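Local coordinates for protein soluble lytic murein transglycosylase (Escherichia coli, PDB 1QSA) that cleaves the glycosidic bonds between N-acetylmuramic acid and N-acetylglucosamine in peptidoglycan, leaving a 1,6-anhydro bond on the muramic acid residue, at residues 171-176 / 193-198; 206-209 / 213-216. All blocks are in the same frame, centred on the assembly; numbering follows the deposited sequence.

Contact 1 of 2, residues 171-176 / 193-198; sequences GLVTVL and SLANNP
No ring or amide plane lies in the seam where Val173 and Thr174 meet Ala195, so there are no faces or edges to match; one methyl group simply enters the shallow dip between two branched side chains. The seam joins helix 170-178 to the last turn of helix 185-196, two successive helices of the alpha-superhelix that run in opposite directions here. Their backbones come closest at Thr174 and Ala195, whose CA atoms are 6.4 Å apart, a close spacing, consistent with the small alanine side chain at this point.

All three CB atoms point across the interface. Val173 contributes one branch: CG1 lies anti to its backbone N (chi1 172°) and reaches CB of Ala195 at 3.8 Å. This is the apolar half of the contact, and it faces the interior, where Val173 also touches Ile191 of helix 185-196 and Ala164 of helix 154-166. Thr174 supplies the more solvent-accessible half. Its chi1 of -74° sets OG1 beside its own backbone N, with the hydroxyl turned to the alanine methyl. That oxygen also has a weak hydrogen bond to Thr170 O one turn earlier, while the threonine side chain touches Ile192.

Helix 185-196 stops just beyond the contact. Asn197 N still bonds to Ser193 O at 3.0 Å, but Asn197 has left helical geometry, and its OD1 takes the N-H of Asn199, the bond of an Asx turn. Next door, Leu194 packs on Phe204 and Met217. Across the seam itself, the shortest approach is from Thr174 OG1 to Ala195 CB, 3.4 Å.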
ATOM      1  N   GLY A 171      19.884  -2.228  12.550  1.00 12.37           N
ATOM      2  CA  GLY A 171      20.198  -1.319  13.641  1.00 12.08           C
ATOM      3  C   GLY A 171      19.702  -1.916  14.958  1.00 12.75           C
ATOM      4  O   GLY A 171      20.405  -1.890  15.980  1.00 11.56           O
ATOM      5  N   LEU A 172      18.483  -2.459  14.947  1.00 10.55           N
ATOM      6  CA  LEU A 172      17.917  -3.085  16.144  1.00 10.81           C
ATOM      7  C   LEU A 172      18.696  -4.363  16.481  1.00 11.22           C
ATOM      8  O   LEU A 172      18.954  -4.640  17.646  1.00 10.48           O
ATOM      9  CB  LEU A 172      16.425  -3.383  15.961  1.00 10.23           C
ATOM     10  CG  LEU A 172      15.698  -4.099  17.113  1.00  9.50           C
ATOM     11  CD1 LEU A 172      15.850  -3.323  18.426  1.00 11.70           C
ATOM     12  CD2 LEU A 172      14.227  -4.304  16.755  1.00 11.56           C
ATOM     13  N   VAL A 173      19.085  -5.128  15.464  1.00 10.99           N
ATOM     14  CA  VAL A 173      19.868  -6.341  15.714  1.00 11.55           C
ATOM     15  C   VAL A 173      21.120  -5.986  16.519  1.00 12.39           C
ATOM     16  O   VAL A 173      21.432  -6.633  17.526  1.00 13.33           O
ATOM     17  CB  VAL A 173      20.306  -7.036  14.380  1.00 11.12           C
ATOM     18  CG1 VAL A 173      21.289  -8.188  14.680  1.00 11.39           C
ATOM     19  CG2 VAL A 173      19.081  -7.606  13.680  1.00 11.75           C
ATOM     20  N   THR A 174      21.788  -4.918  16.090  1.00 11.89           N
ATOM     21  CA  THR A 174      22.998  -4.451  16.733  1.00 13.43           C
ATOM     22  C   THR A 174      22.763  -3.946  18.157  1.00 12.25           C
ATOM     23  O   THR A 174      23.535  -4.275  19.058  1.00 13.69           O
ATOM     24  CB  THR A 174      23.703  -3.416  15.837  1.00 14.28           C
ATOM     25  OG1 THR A 174      24.319  -4.117  14.744  1.00 16.68           O
ATOM     26  CG2 THR A 174      24.755  -2.633  16.606  1.00 14.10           C
ATOM     27  N   VAL A 175      21.702  -3.163  18.370  1.00 13.77           N
ATOM     28  CA  VAL A 175      21.397  -2.664  19.712  1.00 13.02           C
ATOM     29  C   VAL A 175      21.116  -3.835  20.668  1.00 12.62           C
ATOM     30  O   VAL A 175      21.632  -3.865  21.793  1.00 13.59           O
ATOM     31  CB  VAL A 175      20.181  -1.683  19.707  1.00 13.94           C
ATOM     32  CG1 VAL A 175      19.692  -1.390  21.141  1.00 14.43           C
ATOM     33  CG2 VAL A 175      20.581  -0.383  19.043  1.00 13.63           C
ATOM     34  N   LEU A 176      20.334  -4.809  20.206  1.00 11.21           N
ATOM     35  CA  LEU A 176      19.985  -5.968  21.025  1.00 11.59           C
ATOM     36  C   LEU A 176      21.223  -6.802  21.364  1.00 13.05           C
ATOM     37  O   LEU A 176      21.435  -7.162  22.523  1.00 15.32           O
ATOM     38  CB  LEU A 176      18.927  -6.825  20.321  1.00 12.44           C
ATOM     39  CG  LEU A 176      17.522  -6.205  20.190  1.00 11.51           C
ATOM     40  CD1 LEU A 176      16.620  -7.107  19.380  1.00 12.84           C
ATOM     41  CD2 LEU A 176      16.913  -5.960  21.566  1.00 14.56           C
ATOM     42  N   SER A 193      28.681  -8.015  13.913  1.00 15.27           N
ATOM     43  CA  SER A 193      29.463  -7.976  12.679  1.00 17.83           C
ATOM     44  C   SER A 193      28.616  -8.336  11.459  1.00 17.04           C
ATOM     45  O   SER A 193      28.794  -7.753  10.386  1.00 17.51           O
ATOM     46  CB  SER A 193      30.677  -8.914  12.772  1.00 18.91           C
ATOM     47  OG  SER A 193      31.624  -8.423  13.713  1.00 20.53           O
ATOM     48  N   LEU A 194      27.685  -9.274  11.637  1.00 16.04           N
ATOM     49  CA  LEU A 194      26.802  -9.731  10.566  1.00 16.59           C
ATOM     50  C   LEU A 194      25.804  -8.624  10.175  1.00 17.22           C
ATOM     51  O   LEU A 194      25.553  -8.398   8.987  1.00 16.06           O
ATOM     52  CB  LEU A 194      26.060 -11.002  11.002  1.00 16.10           C
ATOM     53  CG  LEU A 194      25.330 -11.809   9.925  1.00 16.68           C
ATOM     54  CD1 LEU A 194      26.357 -12.503   9.023  1.00 17.44           C
ATOM     55  CD2 LEU A 194      24.421 -12.849  10.565  1.00 17.25           C
ATOM     56  N   ALA A 195      25.247  -7.943  11.176  1.00 16.42           N
ATOM     57  CA  ALA A 195      24.301  -6.851  10.941  1.00 16.27           C
ATOM     58  C   ALA A 195      25.024  -5.664  10.291  1.00 17.37           C
ATOM     59  O   ALA A 195      24.441  -4.931   9.484  1.00 18.62           O
ATOM     60  CB  ALA A 195      23.664  -6.409  12.269  1.00 17.00           C
ATOM     61  N   ASN A 196      26.292  -5.476  10.645  1.00 16.77           N
ATOM     62  CA  ASN A 196      27.079  -4.379  10.089  1.00 18.85           C
ATOM     63  C   ASN A 196      27.456  -4.617   8.627  1.00 19.69           C
ATOM     64  O   ASN A 196      27.396  -3.699   7.799  1.00 21.10           O
ATOM     65  CB  ASN A 196      28.350  -4.163  10.916  1.00 18.27           C
ATOM     66  CG  ASN A 196      29.160  -2.957  10.440  1.00 21.46           C
ATOM     67  OD1 ASN A 196      28.674  -1.822  10.438  1.00 20.96           O
ATOM     68  ND2 ASN A 196      30.399  -3.204  10.032  1.00 19.94           N
ATOM     69  N   ASN A 197      27.853  -5.847   8.315  1.00 17.85           N
ATOM     70  CA  ASN A 197      28.268  -6.210   6.965  1.00 19.26           C
ATOM     71  C   ASN A 197      27.930  -7.677   6.718  1.00 18.68           C
ATOM     72  O   ASN A 197      28.583  -8.577   7.251  1.00 16.92           O
ATOM     73  CB  ASN A 197      29.772  -5.961   6.809  1.00 21.68           C
ATOM     74  CG  ASN A 197      30.294  -6.364   5.454  1.00 25.33           C
ATOM     75  OD1 ASN A 197      29.525  -6.684   4.546  1.00 22.50           O
ATOM     76  ND2 ASN A 197      31.614  -6.351   5.309  1.00 26.95           N
ATOM     77  N   PRO A 198      26.908  -7.932   5.879  1.00 18.64           N
ATOM     78  CA  PRO A 198      26.473  -9.292   5.563  1.00 18.38           C
ATOM     79  C   PRO A 198      27.543 -10.138   4.888  1.00 17.89           C
ATOM     80  O   PRO A 198      27.419 -11.354   4.824  1.00 18.15           O
ATOM     81  CB  PRO A 198      25.263  -9.062   4.660  1.00 18.45           C
ATOM     82  CG  PRO A 198      25.589  -7.793   3.963  1.00 19.06           C
ATOM     83  CD  PRO A 198      26.188  -6.943   5.054  1.00 19.70           C
TER

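Contact 2 of 2, residues 206-209 / 213-216; sequences RTTG and FTRQ
A side-chain-to-backbone hydrogen bond ties Thr214 to Gly209 in the short connection between helices 201-207 and 212-228, one of the tight helix-to-helix turns of the alpha-superhelix. Thr214 sits in the first turn of the later helix. Its OG1 donates to Gly209 O at 2.8 Å, arriving with a C=O...OG1 angle of 131° and a tilt of 19° from the carbonyl plane. The same oxygen accepts the N-H of Thr211, the residue just ahead of the helix, which is consistent with one half of a capping box. One hydroxyl thus grips the connection at two backbone points, and a water adds a weak third bond at 3.5 Å to Thr214 OG1.

Torsion explains the reach: with chi1 at 58°, OG1 of Thr214 is held between its own N and carbonyl carbon, turned back to the chain before the helix, while CG2 swings beside the N. That methyl packs against Thr208, and the two threonine side chains slip past each other in opposite senses. Thr208 OG1 bonds to Phe204 O in the preceding helix turn, and Thr208 OG1 accepts a hydrogen bond from the same water at 2.9 Å. Ile187 and Ala190 of helix 185-196 pack against the buried Thr208 side chain.

A valine in place of Thr214 would probably leave both Gly209 O and the N-H of Thr211 without this mate, and the connection less firmly fixed to the helix start. Even the apolar side of the threonine stays close, with Thr214 CG2 lying 3.7 Å from Thr208 OG1.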
ATOM      1  N   ARG A 206      31.053 -20.244  10.153  1.00 23.80           N
ATOM      2  CA  ARG A 206      32.129 -21.133  10.575  1.00 26.54           C
ATOM      3  C   ARG A 206      32.561 -20.963  12.030  1.00 27.40           C
ATOM      4  O   ARG A 206      32.989 -21.929  12.660  1.00 28.20           O
ATOM      5  CB  ARG A 206      33.348 -20.948   9.667  1.00 27.32           C
ATOM      6  CG  ARG A 206      33.132 -21.387   8.237  1.00 28.12           C
ATOM      7  CD  ARG A 206      34.312 -20.996   7.375  1.00 28.02           C
ATOM      8  NE  ARG A 206      34.282 -21.678   6.087  1.00 29.89           N
ATOM      9  CZ  ARG A 206      35.088 -21.391   5.068  1.00 29.83           C
ATOM     10  NH1 ARG A 206      35.976 -20.413   5.176  1.00 27.53           N
ATOM     11  NH2 ARG A 206      34.988 -22.075   3.932  1.00 29.18           N
ATOM     12  N   THR A 207      32.448 -19.746  12.560  1.00 27.25           N
ATOM     13  CA  THR A 207      32.870 -19.475  13.932  1.00 27.74           C
ATOM     14  C   THR A 207      31.806 -19.611  15.019  1.00 28.01           C
ATOM     15  O   THR A 207      32.115 -19.465  16.201  1.00 28.54           O
ATOM     16  CB  THR A 207      33.540 -18.096  14.059  1.00 27.62           C
ATOM     17  OG1 THR A 207      32.592 -17.063  13.753  1.00 29.64           O
ATOM     18  CG2 THR A 207      34.733 -17.999  13.119  1.00 29.47           C
ATOM     19  N   THR A 208      30.558 -19.848  14.624  1.00 26.59           N
ATOM     20  CA  THR A 208      29.469 -20.028  15.585  1.00 24.36           C
ATOM     21  C   THR A 208      28.921 -21.439  15.420  1.00 24.33           C
ATOM     22  O   THR A 208      29.081 -22.065  14.366  1.00 24.80           O
ATOM     23  CB  THR A 208      28.293 -19.016  15.375  1.00 23.67           C
ATOM     24  OG1 THR A 208      27.630 -19.288  14.131  1.00 21.73           O
ATOM     25  CG2 THR A 208      28.785 -17.576  15.395  1.00 22.75           C
ATOM     26  N   GLY A 209      28.295 -21.959  16.471  1.00 22.90           N
ATOM     27  CA  GLY A 209      27.714 -23.281  16.393  1.00 22.52           C
ATOM     28  C   GLY A 209      26.465 -23.200  15.546  1.00 22.67           C
ATOM     29  O   GLY A 209      25.673 -22.267  15.699  1.00 21.62           O
ATOM     30  N   PHE A 213      18.847 -21.012  14.986  1.00 17.50           N
ATOM     31  CA  PHE A 213      19.055 -19.566  15.066  1.00 16.88           C
ATOM     32  C   PHE A 213      20.156 -19.069  14.124  1.00 16.38           C
ATOM     33  O   PHE A 213      19.910 -18.182  13.293  1.00 14.43           O
ATOM     34  CB  PHE A 213      19.387 -19.145  16.510  1.00 15.97           C
ATOM     35  CG  PHE A 213      19.713 -17.681  16.649  1.00 14.64           C
ATOM     36  CD1 PHE A 213      18.699 -16.726  16.612  1.00 13.93           C
ATOM     37  CD2 PHE A 213      21.036 -17.252  16.783  1.00 16.09           C
ATOM     38  CE1 PHE A 213      18.999 -15.360  16.706  1.00 13.81           C
ATOM     39  CE2 PHE A 213      21.351 -15.889  16.878  1.00 15.81           C
ATOM     40  CZ  PHE A 213      20.322 -14.935  16.838  1.00 14.80           C
ATOM     41  N   THR A 214      21.364 -19.628  14.240  1.00 15.51           N
ATOM     42  CA  THR A 214      22.466 -19.168  13.404  1.00 16.68           C
ATOM     43  C   THR A 214      22.267 -19.465  11.920  1.00 16.42           C
ATOM     44  O   THR A 214      22.756 -18.712  11.074  1.00 16.20           O
ATOM     45  CB  THR A 214      23.830 -19.686  13.887  1.00 17.70           C
ATOM     46  OG1 THR A 214      23.805 -21.115  13.919  1.00 17.02           O
ATOM     47  CG2 THR A 214      24.147 -19.134  15.277  1.00 17.26           C
ATOM     48  N   ARG A 215      21.494 -20.509  11.610  1.00 16.17           N
ATOM     49  CA  ARG A 215      21.226 -20.848  10.214  1.00 16.55           C
ATOM     50  C   ARG A 215      20.278 -19.802   9.626  1.00 16.10           C
ATOM     51  O   ARG A 215      20.495 -19.313   8.520  1.00 14.94           O
ATOM     52  CB  ARG A 215      20.632 -22.254  10.093  1.00 16.91           C
ATOM     53  CG  ARG A 215      21.667 -23.349  10.316  1.00 18.42           C
ATOM     54  CD  ARG A 215      21.029 -24.722  10.390  1.00 20.44           C
ATOM     55  NE  ARG A 215      22.021 -25.732  10.749  1.00 20.88           N
ATOM     56  CZ  ARG A 215      21.886 -26.606  11.743  1.00 23.67           C
ATOM     57  NH1 ARG A 215      20.795 -26.598  12.506  1.00 22.39           N
ATOM     58  NH2 ARG A 215      22.852 -27.488  11.984  1.00 23.67           N
ATOM     59  N   GLN A 216      19.258 -19.428  10.391  1.00 15.48           N
ATOM     60  CA  GLN A 216      18.311 -18.418   9.918  1.00 15.05           C
ATOM     61  C   GLN A 216      18.969 -17.045   9.785  1.00 15.98           C
ATOM     62  O   GLN A 216      18.690 -16.307   8.833  1.00 14.48           O
ATOM     63  CB  GLN A 216      17.099 -18.339  10.828  1.00 17.32           C
ATOM     64  CG  GLN A 216      16.211 -19.555  10.743  1.00 19.62           C
ATOM     65  CD  GLN A 216      14.868 -19.277  11.356  1.00 23.24           C
ATOM     66  OE1 GLN A 216      14.200 -18.321  10.977  1.00 24.92           O
ATOM     67  NE2 GLN A 216      14.487 -20.071  12.343  1.00 24.59           N
TER
HETATM   68  O   HOH W   1      26.849 -21.467  12.303  1.00 18.27           O

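Overall arrangement
Contact 1 closes before contact 2 opens along the chain, and their centres are about 15 Å apart. They do not touch; the nearest atoms of the two are about 6 Å apart. Helix 185-196 links them: it ends in contact 1, and its Ile191 packs on both Val173 and Phe213, while Ile187 touches Phe213 and Thr208. Helix 154-166 likewise meets Val173 and Phe213. Both contacts belong to the helical superhelix, with centres about 28 and 35 Å from the chain centre, and lie away from the predicted active-site Glu478. A glycerol, probably from the crystallisation liquor, rests about 4 Å from the Thr214 side chain.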